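Local coordinates for protein microbial serine proteinases; subtilisin (Bacillus subtilis, PDB 2GKO) that hydrolyses peptide bonds as a cold-adapted, calcium-loaded serine protease of the subtilisin family, at residues Gln4-Trp8 with Gly9-Ile13; Ser142-Ser146 with Leu147-Ala151; Thr199-Val202 with Ala203-Ser206; Gly296-Ile299 with Ala300-Phe303. All coordinates share one frame; numbering follows the deposited sequence.

How the contacts relate
The four contacts follow one another along the chain, and each is a local turn or cap at an end or bend of the subtilisin alpha/beta fold. Contact 1 opens helix 8-14 and contact 2 opens helix 146-157. They lie on opposite sides of the molecule, centres about 33 Å apart. Contact 3 leaves strand 199-202 of the main sheet. Its Tyr200 packs on Trp8 and Ala12 of contact 1, so the N-terminal helix rests against that strand. Contact 4 is a calcium loop after helix 271-283. Its centre is about 11 Å from that of contact 3, and Val202 packs on Ala300 and Ser301. Contacts 1, 3 and 4 therefore form a chain of neighbours, while contact 2 stands apart.

Contact 1: Gln4-Trp8 with Gly9-Ile13; sequences QSTPW and GIKAI
Lys11 NZ is held by two oxygens of Thr6: it donates to Thr6 O at 2.6 Å and to Thr6 OG1 at 2.9 Å. This ties the incoming loop to the first turn of helix 8-14, with Pro7 at the N-cap. The two side chains cross at about a right angle. The lysine chain is extended as far as CE and then bends (chi4 84°), which turns NZ to the two Thr6 oxygens. The bond to Thr6 O lies in the carbonyl plane. Thr6 OG1 also bonds to Leu19 O, so the hydroxyl links the loop to a second stretch of chain. With a methionine in place of Lys11, Thr6 O would probably lose its donor, and the loop would be less firmly tied to the helix. Pro7 O opens the helical bonding: it takes a straight bond from Lys11 N at 3.0 Å and a weak one from Ile10 N. The proline ring lies side by side with Ile10, CD against CG1 at 3.9 Å. One residue on, Ala12 N donates to Trp8 O at 2.7 Å. The Trp8 indole folds back over the helix start, with CG set between the backbone N and carbonyl carbon (chi1 83°), and its NE1 bonds to Ala231 O. Gly9 CA sits over the face of the six-membered ring, 4.1 Å from its centroid, in a CH-pi contact.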
ATOM      1  N   GLN A   4      -7.557 -16.033  11.425  1.00 24.59           N
ATOM      2  CA  GLN A   4      -7.199 -16.300  10.034  1.00 22.99           C
ATOM      3  C   GLN A   4      -5.692 -16.244   9.862  1.00 22.31           C
ATOM      4  O   GLN A   4      -5.021 -15.400  10.450  1.00 22.46           O
ATOM      5  CB  GLN A   4      -7.867 -15.297   9.079  1.00 22.88           C
ATOM      6  CG  GLN A   4      -9.336 -15.049   9.374  1.00 22.47           C
ATOM      7  CD  GLN A   4     -10.018 -14.153   8.347  1.00 20.10           C
ATOM      8  OE1 GLN A   4     -11.000 -13.459   8.670  1.00 21.91           O
ATOM      9  NE2 GLN A   4      -9.541 -14.199   7.114  1.00 18.94           N
ATOM     10  N   SER A   5      -5.151 -17.170   9.089  1.00 20.63           N
ATOM     11  CA  SER A   5      -3.735 -17.165   8.739  1.00 19.54           C
ATOM     12  C   SER A   5      -3.525 -16.359   7.466  1.00 17.81           C
ATOM     13  O   SER A   5      -2.654 -15.503   7.407  1.00 16.71           O
ATOM     14  CB  SER A   5      -3.223 -18.596   8.535  1.00 19.65           C
ATOM     15  OG  SER A   5      -3.374 -19.348   9.737  1.00 22.61           O
ATOM     16  N   THR A   6      -4.331 -16.653   6.446  1.00 16.52           N
ATOM     17  CA  THR A   6      -4.246 -16.015   5.141  1.00 16.10           C
ATOM     18  C   THR A   6      -5.634 -15.537   4.760  1.00 15.30           C
ATOM     19  O   THR A   6      -6.467 -16.278   4.244  1.00 14.41           O
ATOM     20  CB  THR A   6      -3.676 -16.964   4.103  1.00 16.60           C
ATOM     21  OG1 THR A   6      -4.422 -18.195   4.131  1.00 17.39           O
ATOM     22  CG2 THR A   6      -2.247 -17.343   4.497  1.00 17.21           C
ATOM     23  N   PRO A   7      -5.912 -14.285   5.089  1.00 13.77           N
ATOM     24  CA  PRO A   7      -7.144 -13.629   4.663  1.00 13.05           C
ATOM     25  C   PRO A   7      -7.422 -13.693   3.170  1.00 11.67           C
ATOM     26  O   PRO A   7      -6.524 -13.919   2.356  1.00 11.21           O
ATOM     27  CB  PRO A   7      -6.883 -12.185   5.085  1.00 12.40           C
ATOM     28  CG  PRO A   7      -6.066 -12.333   6.314  1.00 12.74           C
ATOM     29  CD  PRO A   7      -5.106 -13.410   5.963  1.00 13.29           C
ATOM     30  N   TRP A   8      -8.677 -13.460   2.795  1.00 12.05           N
ATOM     31  CA  TRP A   8      -9.077 -13.622   1.391  1.00 11.98           C
ATOM     32  C   TRP A   8      -8.210 -12.834   0.436  1.00 12.24           C
ATOM     33  O   TRP A   8      -7.833 -13.299  -0.641  1.00 11.96           O
ATOM     34  CB  TRP A   8     -10.571 -13.294   1.174  1.00 12.66           C
ATOM     35  CG  TRP A   8     -10.890 -11.829   0.999  1.00 11.16           C
ATOM     36  CD1 TRP A   8     -11.337 -10.976   1.966  1.00 11.33           C
ATOM     37  CD2 TRP A   8     -10.824 -11.062  -0.212  1.00 11.19           C
ATOM     38  NE1 TRP A   8     -11.530  -9.723   1.434  1.00  9.60           N
ATOM     39  CE2 TRP A   8     -11.206  -9.742   0.103  1.00 10.42           C
ATOM     40  CE3 TRP A   8     -10.451 -11.350  -1.535  1.00 11.22           C
ATOM     41  CZ2 TRP A   8     -11.254  -8.730  -0.859  1.00 11.01           C
ATOM     42  CZ3 TRP A   8     -10.486 -10.348  -2.489  1.00 12.39           C
ATOM     43  CH2 TRP A   8     -10.890  -9.041  -2.140  1.00 13.53           C
ATOM     44  N   GLY A   9      -7.817 -11.623   0.823  1.00 11.57           N
ATOM     45  CA  GLY A   9      -7.013 -10.822  -0.078  1.00 11.49           C
ATOM     46  C   GLY A   9      -5.579 -11.319  -0.244  1.00 10.90           C
ATOM     47  O   GLY A   9      -4.981 -11.129  -1.297  1.00 11.52           O
ATOM     48  N   ILE A  10      -5.044 -11.946   0.806  1.00 11.58           N
ATOM     49  CA  ILE A  10      -3.729 -12.574   0.742  1.00 12.16           C
ATOM     50  C   ILE A  10      -3.811 -13.767  -0.213  1.00 12.53           C
ATOM     51  O   ILE A  10      -3.001 -13.891  -1.110  1.00 12.43           O
ATOM     52  CB  ILE A  10      -3.228 -12.986   2.141  1.00 12.15           C
ATOM     53  CG1 ILE A  10      -3.051 -11.746   3.049  1.00 13.45           C
ATOM     54  CG2 ILE A  10      -1.933 -13.745   2.058  1.00 12.95           C
ATOM     55  CD1 ILE A  10      -2.224 -10.618   2.466  1.00 12.90           C
ATOM     56  N   LYS A  11      -4.806 -14.622  -0.014  1.00 12.93           N
ATOM     57  CA  LYS A  11      -5.028 -15.754  -0.906  1.00 13.54           C
ATOM     58  C   LYS A  11      -5.258 -15.265  -2.320  1.00 13.69           C
ATOM     59  O   LYS A  11      -4.749 -15.833  -3.272  1.00 14.87           O
ATOM     60  CB  LYS A  11      -6.197 -16.614  -0.439  1.00 13.08           C
ATOM     61  CG  LYS A  11      -5.956 -17.348   0.860  1.00 14.48           C
ATOM     62  CD  LYS A  11      -7.072 -18.392   1.092  1.00 16.90           C
ATOM     63  CE  LYS A  11      -6.804 -19.308   2.268  1.00 17.41           C
ATOM     64  NZ  LYS A  11      -7.216 -18.724   3.564  1.00 19.39           N
ATOM     65  N   ALA A  12      -6.019 -14.178  -2.479  1.00 13.41           N
ATOM     66  CA  ALA A  12      -6.274 -13.640  -3.816  1.00 13.31           C
ATOM     67  C   ALA A  12      -5.032 -13.144  -4.522  1.00 13.67           C
ATOM     68  O   ALA A  12      -4.777 -13.480  -5.673  1.00 14.42           O
ATOM     69  CB  ALA A  12      -7.320 -12.557  -3.761  1.00 12.68           C
ATOM     70  N   ILE A  13      -4.217 -12.340  -3.847  1.00 13.42           N
ATOM     71  CA  ILE A  13      -3.029 -11.838  -4.488  1.00 13.40           C
ATOM     72  C   ILE A  13      -1.961 -12.953  -4.689  1.00 13.35           C
ATOM     73  O   ILE A  13      -1.170 -12.862  -5.614  1.00 14.60           O
ATOM     74  CB  ILE A  13      -2.476 -10.549  -3.765  1.00 13.62           C
ATOM     75  CG1 ILE A  13      -1.540  -9.771  -4.674  1.00 13.62           C
ATOM     76  CG2 ILE A  13      -1.795 -10.858  -2.451  1.00 13.70           C
ATOM     77  CD1 ILE A  13      -1.319  -8.313  -4.201  1.00 14.17           C
TER

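Contact 2: Ser142-Ser146 with Leu147-Ala151; sequences SGESS and LITNA
The Glu144 carboxylate and the Asn150 amide are the flat groups here. Thr149 OG1 donates to Glu144 OE2 at 2.7 Å, on the anti lone pair, the side away from OE1. Thr149 CG2 comes up beside the same oxygen, 3.3 Å from Glu144 OE2. OE1 is taken by a salt bridge to Lys221, so the two oxygens of the carboxylate serve different partners. At Asn150 it is the broad side of the amide that is covered: Ser146 O lies over it, 3.2 Å from Asn150 CG, and makes no hydrogen bond to ND2. Glu144 reaches Thr149 as a fully extended chain, CG anti to the backbone N (chi1 -174°), and crosses the threonine side chain at about a right angle.

All this surrounds the N-cap of helix 146-157, the helix of the beta-alpha-beta crossover between parallel strands 133-137 and 161-165. Ser145 is the cap. Its OG accepts a weak bond from Ile148 N at 3.3 Å. OG lies roughly anti to the backbone N (chi1 158°), which places it beside Ile148 N. Its carbonyl receives the first full helical bond, Thr149 N to Ser145 O at 2.9 Å, nearly straight. Asn150 N makes the next one to Ser146 O, also 2.9 Å, from a position tilted out of the carbonyl plane. Ile148 lays CG1 and CD1 alongside the cap serine. Ser145 and Ile148 both touch Ala112, at the start of helix 112-129, and Ile148 CG1 lies 3.8 Å from Ser145 OG.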
ATOM      1  N   SER A 142      -8.770  15.101  -1.536  1.00 17.78           N
ATOM      2  CA  SER A 142      -9.197  15.543  -2.865  1.00 18.72           C
ATOM      3  C   SER A 142      -8.269  16.610  -3.406  1.00 19.05           C
ATOM      4  O   SER A 142      -8.152  16.755  -4.627  1.00 19.86           O
ATOM      5  CB  SER A 142     -10.622  16.106  -2.819  1.00 18.57           C
ATOM      6  OG  SER A 142     -10.724  17.113  -1.825  1.00 21.01           O
ATOM      7  N   GLY A 143      -7.623  17.334  -2.497  1.00 18.94           N
ATOM      8  CA  GLY A 143      -6.718  18.413  -2.858  1.00 19.20           C
ATOM      9  C   GLY A 143      -5.268  17.986  -2.866  1.00 19.09           C
ATOM     10  O   GLY A 143      -4.843  17.134  -2.077  1.00 19.41           O
ATOM     11  N   GLU A 144      -4.515  18.597  -3.768  1.00 18.27           N
ATOM     12  CA  GLU A 144      -3.089  18.354  -3.908  1.00 18.10           C
ATOM     13  C   GLU A 144      -2.238  19.309  -3.073  1.00 18.10           C
ATOM     14  O   GLU A 144      -2.185  20.511  -3.333  1.00 19.76           O
ATOM     15  CB  GLU A 144      -2.688  18.483  -5.375  1.00 17.74           C
ATOM     16  CG  GLU A 144      -1.246  18.091  -5.595  1.00 17.78           C
ATOM     17  CD  GLU A 144      -0.774  18.188  -7.030  1.00 17.17           C
ATOM     18  OE1 GLU A 144      -1.573  18.494  -7.945  1.00 16.98           O
ATOM     19  OE2 GLU A 144       0.432  17.959  -7.233  1.00 16.69           O
ATOM     20  N   SER A 145      -1.532  18.777  -2.093  1.00 17.49           N
ATOM     21  CA  SER A 145      -0.609  19.551  -1.283  1.00 16.70           C
ATOM     22  C   SER A 145       0.744  19.571  -1.996  1.00 16.06           C
ATOM     23  O   SER A 145       1.323  18.529  -2.293  1.00 14.19           O
ATOM     24  CB  SER A 145      -0.464  18.936   0.113  1.00 16.90           C
ATOM     25  OG  SER A 145       0.737  19.337   0.736  1.00 18.57           O
ATOM     26  N   SER A 146       1.249  20.760  -2.314  1.00 15.92           N
ATOM     27  CA  SER A 146       2.565  20.847  -2.948  1.00 15.37           C
ATOM     28  C   SER A 146       3.671  20.300  -2.031  1.00 14.76           C
ATOM     29  O   SER A 146       4.648  19.766  -2.534  1.00 14.39           O
ATOM     30  CB  SER A 146       2.889  22.290  -3.379  1.00 16.58           C
ATOM     31  OG  SER A 146       2.847  23.137  -2.267  1.00 18.47           O
ATOM     32  N   LEU A 147       3.527  20.413  -0.713  1.00 14.92           N
ATOM     33  CA  LEU A 147       4.526  19.850   0.204  1.00 14.83           C
ATOM     34  C   LEU A 147       4.629  18.340  -0.024  1.00 14.94           C
ATOM     35  O   LEU A 147       5.721  17.800  -0.154  1.00 14.70           O
ATOM     36  CB  LEU A 147       4.156  20.146   1.662  1.00 15.88           C
ATOM     37  CG  LEU A 147       4.289  21.593   2.121  1.00 18.07           C
ATOM     38  CD1 LEU A 147       3.696  21.769   3.503  1.00 20.58           C
ATOM     39  CD2 LEU A 147       5.767  22.001   2.109  1.00 20.01           C
ATOM     40  N   ILE A 148       3.474  17.677  -0.091  1.00 14.40           N
ATOM     41  CA  ILE A 148       3.462  16.228  -0.246  1.00 13.75           C
ATOM     42  C   ILE A 148       3.910  15.842  -1.656  1.00 12.99           C
ATOM     43  O   ILE A 148       4.732  14.944  -1.865  1.00 12.47           O
ATOM     44  CB  ILE A 148       2.075  15.664   0.077  1.00 13.69           C
ATOM     45  CG1 ILE A 148       1.810  15.785   1.582  1.00 15.33           C
ATOM     46  CG2 ILE A 148       1.976  14.201  -0.384  1.00 13.98           C
ATOM     47  CD1 ILE A 148       0.381  15.550   1.979  1.00 15.07           C
ATOM     48  N   THR A 149       3.364  16.517  -2.657  1.00 13.53           N
ATOM     49  CA  THR A 149       3.777  16.281  -4.043  1.00 12.84           C
ATOM     50  C   THR A 149       5.290  16.389  -4.256  1.00 13.03           C
ATOM     51  O   THR A 149       5.921  15.503  -4.843  1.00 12.52           O
ATOM     52  CB  THR A 149       3.068  17.276  -4.957  1.00 13.52           C
ATOM     53  OG1 THR A 149       1.672  16.963  -5.027  1.00 13.15           O
ATOM     54  CG2 THR A 149       3.565  17.152  -6.379  1.00 13.70           C
ATOM     55  N   ASN A 150       5.876  17.477  -3.762  1.00 13.61           N
ATOM     56  CA  ASN A 150       7.308  17.707  -3.941  1.00 13.59           C
ATOM     57  C   ASN A 150       8.151  16.666  -3.217  1.00 13.51           C
ATOM     58  O   ASN A 150       9.195  16.243  -3.722  1.00 14.33           O
ATOM     59  CB  ASN A 150       7.691  19.106  -3.501  1.00 13.99           C
ATOM     60  CG  ASN A 150       7.139  20.182  -4.436  1.00 15.09           C
ATOM     61  OD1 ASN A 150       6.639  19.872  -5.519  1.00 14.04           O
ATOM     62  ND2 ASN A 150       7.209  21.443  -4.002  1.00 14.19           N
ATOM     63  N   ALA A 151       7.666  16.239  -2.051  1.00 13.66           N
ATOM     64  CA  ALA A 151       8.321  15.195  -1.270  1.00 13.08           C
ATOM     65  C   ALA A 151       8.273  13.870  -2.017  1.00 13.05           C
ATOM     66  O   ALA A 151       9.277  13.173  -2.103  1.00 14.07           O
ATOM     67  CB  ALA A 151       7.680  15.083   0.098  1.00 12.06           C
TER

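Contact 3: Thr199-Val202 with Ala203-Ser206; sequences TYRV and ADFS
Arg201 meets Asp204 end-on, with two nitrogens on one oxygen. NH1 donates to Asp204 OD1 at 3.0 Å and NH2 to the same Asp204 OD1 at 3.1 Å, both as parts of a salt bridge. Asp204 OD1 offers its syn lone pair to NH2, whereas NH1 comes from above the carboxylate plane. The guanidinium and carboxylate are therefore not coplanar: their planes stand 66° apart. OD1 sits at the guanidinium edge. Water 1 adds a third donor to Asp204 OD1 at 2.6 Å, and its other hydrogen goes to Val202 O at 2.7 Å. The water thus joins the strand end to the loop. Arg201 spans the gap as a chain extended from CG to NE, with CG anti to the backbone N (chi1 -179°).

The next shell is backbone. Asp204 lies in a type I beta turn from Ala203 to Ser206, closed by Ser206 N to Ala203 O at 3.1 Å. The turn brings Ser206 back against the strand end, where its CB rests on Val202 CG1 at 3.8 Å. Ser206 OG holds Ala190 N of strand 186-192, the antiparallel neighbour of strand 199-202 in the main sheet.

Farther out, Glu192 makes a second salt bridge to Arg201 NH1, and Gln196 takes the NE hydrogen. The guanidinium is thus fixed from several directions. Its positive charge is shared between two carboxylates, which would probably keep both of them ionised and hold Asp204 where strand passes into turn.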
ATOM      1  N   THR A 199     -13.751 -11.938 -13.102  1.00 18.71           N
ATOM      2  CA  THR A 199     -12.653 -11.338 -12.349  1.00 17.40           C
ATOM      3  C   THR A 199     -13.174 -10.840 -11.027  1.00 16.64           C
ATOM      4  O   THR A 199     -14.379 -10.708 -10.827  1.00 15.94           O
ATOM      5  CB  THR A 199     -11.982 -10.145 -13.124  1.00 17.72           C
ATOM      6  OG1 THR A 199     -12.820  -8.978 -13.065  1.00 17.14           O
ATOM      7  CG2 THR A 199     -11.815 -10.420 -14.637  1.00 17.76           C
ATOM      8  N   TYR A 200     -12.258 -10.540 -10.112  1.00 15.91           N
ATOM      9  CA  TYR A 200     -12.633  -9.776  -8.936  1.00 14.48           C
ATOM     10  C   TYR A 200     -13.239  -8.439  -9.368  1.00 14.19           C
ATOM     11  O   TYR A 200     -12.911  -7.891 -10.425  1.00 13.73           O
ATOM     12  CB  TYR A 200     -11.416  -9.561  -8.037  1.00 14.45           C
ATOM     13  CG  TYR A 200     -11.046 -10.813  -7.292  1.00 12.41           C
ATOM     14  CD1 TYR A 200     -11.785 -11.226  -6.200  1.00 13.02           C
ATOM     15  CD2 TYR A 200      -9.979 -11.598  -7.702  1.00 13.53           C
ATOM     16  CE1 TYR A 200     -11.459 -12.368  -5.509  1.00 13.92           C
ATOM     17  CE2 TYR A 200      -9.650 -12.746  -7.017  1.00 13.95           C
ATOM     18  CZ  TYR A 200     -10.384 -13.135  -5.936  1.00 14.09           C
ATOM     19  OH  TYR A 200     -10.066 -14.290  -5.241  1.00 15.68           O
ATOM     20  N   ARG A 201     -14.111  -7.909  -8.515  1.00 13.40           N
ATOM     21  CA  ARG A 201     -14.873  -6.710  -8.834  1.00 13.09           C
ATOM     22  C   ARG A 201     -14.288  -5.532  -8.045  1.00 12.12           C
ATOM     23  O   ARG A 201     -13.953  -5.681  -6.883  1.00 12.36           O
ATOM     24  CB  ARG A 201     -16.322  -6.925  -8.448  1.00 13.29           C
ATOM     25  CG  ARG A 201     -17.244  -5.773  -8.753  1.00 13.88           C
ATOM     26  CD  ARG A 201     -18.674  -6.065  -8.422  1.00 15.64           C
ATOM     27  NE  ARG A 201     -19.573  -5.009  -8.885  1.00 16.13           N
ATOM     28  CZ  ARG A 201     -19.865  -3.899  -8.220  1.00 17.13           C
ATOM     29  NH1 ARG A 201     -19.352  -3.645  -7.019  1.00 16.63           N
ATOM     30  NH2 ARG A 201     -20.668  -3.018  -8.787  1.00 17.21           N
ATOM     31  N   VAL A 202     -14.185  -4.379  -8.694  1.00 11.31           N
ATOM     32  CA  VAL A 202     -13.787  -3.148  -8.005  1.00 10.86           C
ATOM     33  C   VAL A 202     -14.937  -2.738  -7.096  1.00 11.13           C
ATOM     34  O   VAL A 202     -16.089  -2.711  -7.521  1.00 11.75           O
ATOM     35  CB  VAL A 202     -13.493  -1.992  -8.970  1.00 11.04           C
ATOM     36  CG1 VAL A 202     -13.030  -0.755  -8.183  1.00 11.01           C
ATOM     37  CG2 VAL A 202     -12.423  -2.382  -9.999  1.00 12.47           C
ATOM     38  N   ALA A 203     -14.612  -2.385  -5.851  1.00 10.03           N
ATOM     39  CA  ALA A 203     -15.609  -1.900  -4.928  1.00  9.61           C
ATOM     40  C   ALA A 203     -16.140  -0.539  -5.370  1.00  9.93           C
ATOM     41  O   ALA A 203     -15.393   0.288  -5.837  1.00 10.05           O
ATOM     42  CB  ALA A 203     -15.026  -1.854  -3.520  1.00  9.20           C
ATOM     43  N   ASP A 204     -17.445  -0.331  -5.218  1.00 10.16           N
ATOM     44  CA  ASP A 204     -18.081   0.933  -5.586  1.00 10.87           C
ATOM     45  C   ASP A 204     -17.405   2.139  -4.919  1.00  9.77           C
ATOM     46  O   ASP A 204     -17.303   3.181  -5.527  1.00 10.75           O
ATOM     47  CB  ASP A 204     -19.565   0.958  -5.202  1.00 10.88           C
ATOM     48  CG  ASP A 204     -20.406  -0.034  -5.962  1.00 14.35           C
ATOM     49  OD1 ASP A 204     -19.908  -0.707  -6.902  1.00 12.91           O
ATOM     50  OD2 ASP A 204     -21.608  -0.179  -5.663  1.00 16.35           O
ATOM     51  N   PHE A 205     -16.925   1.996  -3.680  1.00  9.70           N
ATOM     52  CA  PHE A 205     -16.302   3.135  -2.984  1.00  9.89           C
ATOM     53  C   PHE A 205     -14.966   3.584  -3.549  1.00  9.69           C
ATOM     54  O   PHE A 205     -14.510   4.685  -3.276  1.00  9.21           O
ATOM     55  CB  PHE A 205     -16.171   2.881  -1.471  1.00  9.96           C
ATOM     56  CG  PHE A 205     -15.150   1.838  -1.101  1.00  9.13           C
ATOM     57  CD1 PHE A 205     -13.792   2.146  -1.146  1.00  9.27           C
ATOM     58  CD2 PHE A 205     -15.531   0.570  -0.710  1.00 10.53           C
ATOM     59  CE1 PHE A 205     -12.828   1.187  -0.827  1.00 10.75           C
ATOM     60  CE2 PHE A 205     -14.567  -0.397  -0.367  1.00 10.58           C
ATOM     61  CZ  PHE A 205     -13.218  -0.080  -0.440  1.00 10.12           C
ATOM     62  N   SER A 206     -14.313   2.723  -4.309  1.00  9.43           N
ATOM     63  CA  SER A 206     -12.959   3.002  -4.737  1.00  9.94           C
ATOM     64  C   SER A 206     -12.932   4.183  -5.727  1.00  9.62           C
ATOM     65  O   SER A 206     -13.725   4.225  -6.662  1.00  9.73           O
ATOM     66  CB  SER A 206     -12.392   1.722  -5.376  1.00  9.59           C
ATOM     67  OG  SER A 206     -11.014   1.821  -5.630  1.00 10.16           O
TER
HETATM   68  O   HOH W   1     -17.821  -0.866  -8.453  1.00 11.71           O

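Contact 4: Gly296-Ile299 with Ala300-Phe303; sequences GDDI and ASGF. With CA (calcium ion), chain D.
Asp298 reaches across to Ser301 and the calcium ion. From CB the chain turns so that CG stands between the backbone N and the carbonyl carbon (chi1 60°). CG itself is 3.3 Å from Ser301 OG. At the tip the two oxygens divide the work. OD1 accepts from Ser301 OG at 2.7 Å, on its syn side, and from Ser301 N at 2.9 Å, nearly along the C-O axis; a weak bond from Ala300 N adds an Asx turn. OD2 binds the calcium at 2.3 Å. Gly296 O and water 2 are further ligands, and Asp286, Ile287 and Gly294 complete the site. Water 2 also donates to Ser301 OG and Gly302 O. The backbone folds back in a short loop here, closed by one antiparallel bridge, with Asp298 and Gly302 a hydrogen-bonded pair: Asp298 N to Gly302 O is 3.2 Å, and the return bond is weak. Asp297 sets its carboxylate at the edge of the Phe303 ring, OD2 3.5 Å from Phe303 CD1, and OD1 bonds to Tyr217 N. With an alanine in place of Asp297, Tyr217 N would probably lose its acceptor, and the Phe303 edge would lose the carboxylate packed beside it. Tyr217 belongs to the loop that binds a second calcium, so Asp297 links two metal loops. Bound to the metal and gripped by Ser301, the Asp298 carboxylate is likely to stay ionised.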
ATOM      1  N   GLY A 296      -9.409  -3.920 -20.871  1.00 16.25           N
ATOM      2  CA  GLY A 296      -8.249  -3.075 -20.895  1.00 16.73           C
ATOM      3  C   GLY A 296      -8.081  -2.153 -19.698  1.00 16.38           C
ATOM      4  O   GLY A 296      -8.625  -2.377 -18.611  1.00 17.90           O
ATOM      5  N   ASP A 297      -7.302  -1.116 -19.927  1.00 16.30           N
ATOM      6  CA  ASP A 297      -6.920  -0.156 -18.902  1.00 15.67           C
ATOM      7  C   ASP A 297      -8.127   0.761 -18.667  1.00 15.66           C
ATOM      8  O   ASP A 297      -8.552   1.459 -19.587  1.00 16.85           O
ATOM      9  CB  ASP A 297      -5.705   0.614 -19.415  1.00 15.80           C
ATOM     10  CG  ASP A 297      -5.339   1.786 -18.566  1.00 15.87           C
ATOM     11  OD1 ASP A 297      -4.687   2.684 -19.117  1.00 16.84           O
ATOM     12  OD2 ASP A 297      -5.671   1.892 -17.351  1.00 15.58           O
ATOM     13  N   ASP A 298      -8.684   0.748 -17.453  1.00 14.32           N
ATOM     14  CA  ASP A 298      -9.909   1.511 -17.174  1.00 13.42           C
ATOM     15  C   ASP A 298      -9.785   2.341 -15.905  1.00 13.09           C
ATOM     16  O   ASP A 298      -8.848   2.186 -15.121  1.00 12.18           O
ATOM     17  CB  ASP A 298     -11.141   0.600 -17.167  1.00 13.29           C
ATOM     18  CG  ASP A 298     -11.066  -0.477 -16.131  1.00 14.78           C
ATOM     19  OD1 ASP A 298     -11.043  -0.118 -14.942  1.00 12.84           O
ATOM     20  OD2 ASP A 298     -11.056  -1.699 -16.373  1.00 13.18           O
ATOM     21  N   ILE A 299     -10.726   3.258 -15.718  1.00 12.70           N
ATOM     22  CA  ILE A 299     -10.629   4.211 -14.609  1.00 12.63           C
ATOM     23  C   ILE A 299     -10.955   3.590 -13.251  1.00 11.87           C
ATOM     24  O   ILE A 299     -10.636   4.177 -12.215  1.00 11.65           O
ATOM     25  CB  ILE A 299     -11.527   5.467 -14.824  1.00 12.78           C
ATOM     26  CG1 ILE A 299     -13.006   5.078 -14.895  1.00 12.59           C
ATOM     27  CG2 ILE A 299     -11.076   6.245 -16.053  1.00 12.74           C
ATOM     28  CD1 ILE A 299     -13.927   6.269 -15.012  1.00 12.40           C
ATOM     29  N   ALA A 300     -11.596   2.433 -13.248  1.00 11.39           N
ATOM     30  CA  ALA A 300     -11.942   1.745 -12.009  1.00 11.70           C
ATOM     31  C   ALA A 300     -10.778   0.964 -11.427  1.00 12.04           C
ATOM     32  O   ALA A 300     -10.553   0.977 -10.219  1.00 12.31           O
ATOM     33  CB  ALA A 300     -13.094   0.827 -12.229  1.00 11.54           C
ATOM     34  N   SER A 301     -10.032   0.304 -12.304  1.00 12.47           N
ATOM     35  CA  SER A 301      -9.067  -0.705 -11.901  1.00 12.23           C
ATOM     36  C   SER A 301      -7.663  -0.500 -12.472  1.00 12.77           C
ATOM     37  O   SER A 301      -6.779  -1.289 -12.173  1.00 11.91           O
ATOM     38  CB  SER A 301      -9.591  -2.082 -12.287  1.00 12.56           C
ATOM     39  OG  SER A 301      -9.741  -2.194 -13.698  1.00 12.76           O
ATOM     40  N   GLY A 302      -7.448   0.567 -13.239  1.00 12.51           N
ATOM     41  CA  GLY A 302      -6.202   0.762 -13.949  1.00 13.26           C
ATOM     42  C   GLY A 302      -5.905  -0.442 -14.843  1.00 13.72           C
ATOM     43  O   GLY A 302      -6.803  -0.959 -15.518  1.00 12.94           O
ATOM     44  N   PHE A 303      -4.660  -0.914 -14.805  1.00 13.88           N
ATOM     45  CA  PHE A 303      -4.190  -1.962 -15.733  1.00 14.31           C
ATOM     46  C   PHE A 303      -4.720  -3.340 -15.370  1.00 15.00           C
ATOM     47  O   PHE A 303      -4.794  -4.237 -16.224  1.00 15.48           O
ATOM     48  CB  PHE A 303      -2.664  -2.025 -15.756  1.00 14.57           C
ATOM     49  CG  PHE A 303      -1.963  -0.779 -16.252  1.00 13.09           C
ATOM     50  CD1 PHE A 303      -2.634   0.417 -16.549  1.00 13.95           C
ATOM     51  CD2 PHE A 303      -0.584  -0.826 -16.442  1.00 15.03           C
ATOM     52  CE1 PHE A 303      -1.956   1.528 -16.966  1.00 15.18           C
ATOM     53  CE2 PHE A 303       0.098   0.270 -16.861  1.00 14.22           C
ATOM     54  CZ  PHE A 303      -0.572   1.456 -17.141  1.00 15.73           C
TER
HETATM   55 CA    CA D 612     -10.023  -3.597 -17.202  1.00 15.12          CA
HETATM   56  O   HOH W   2      -8.274  -3.466 -15.511  1.00 13.78           O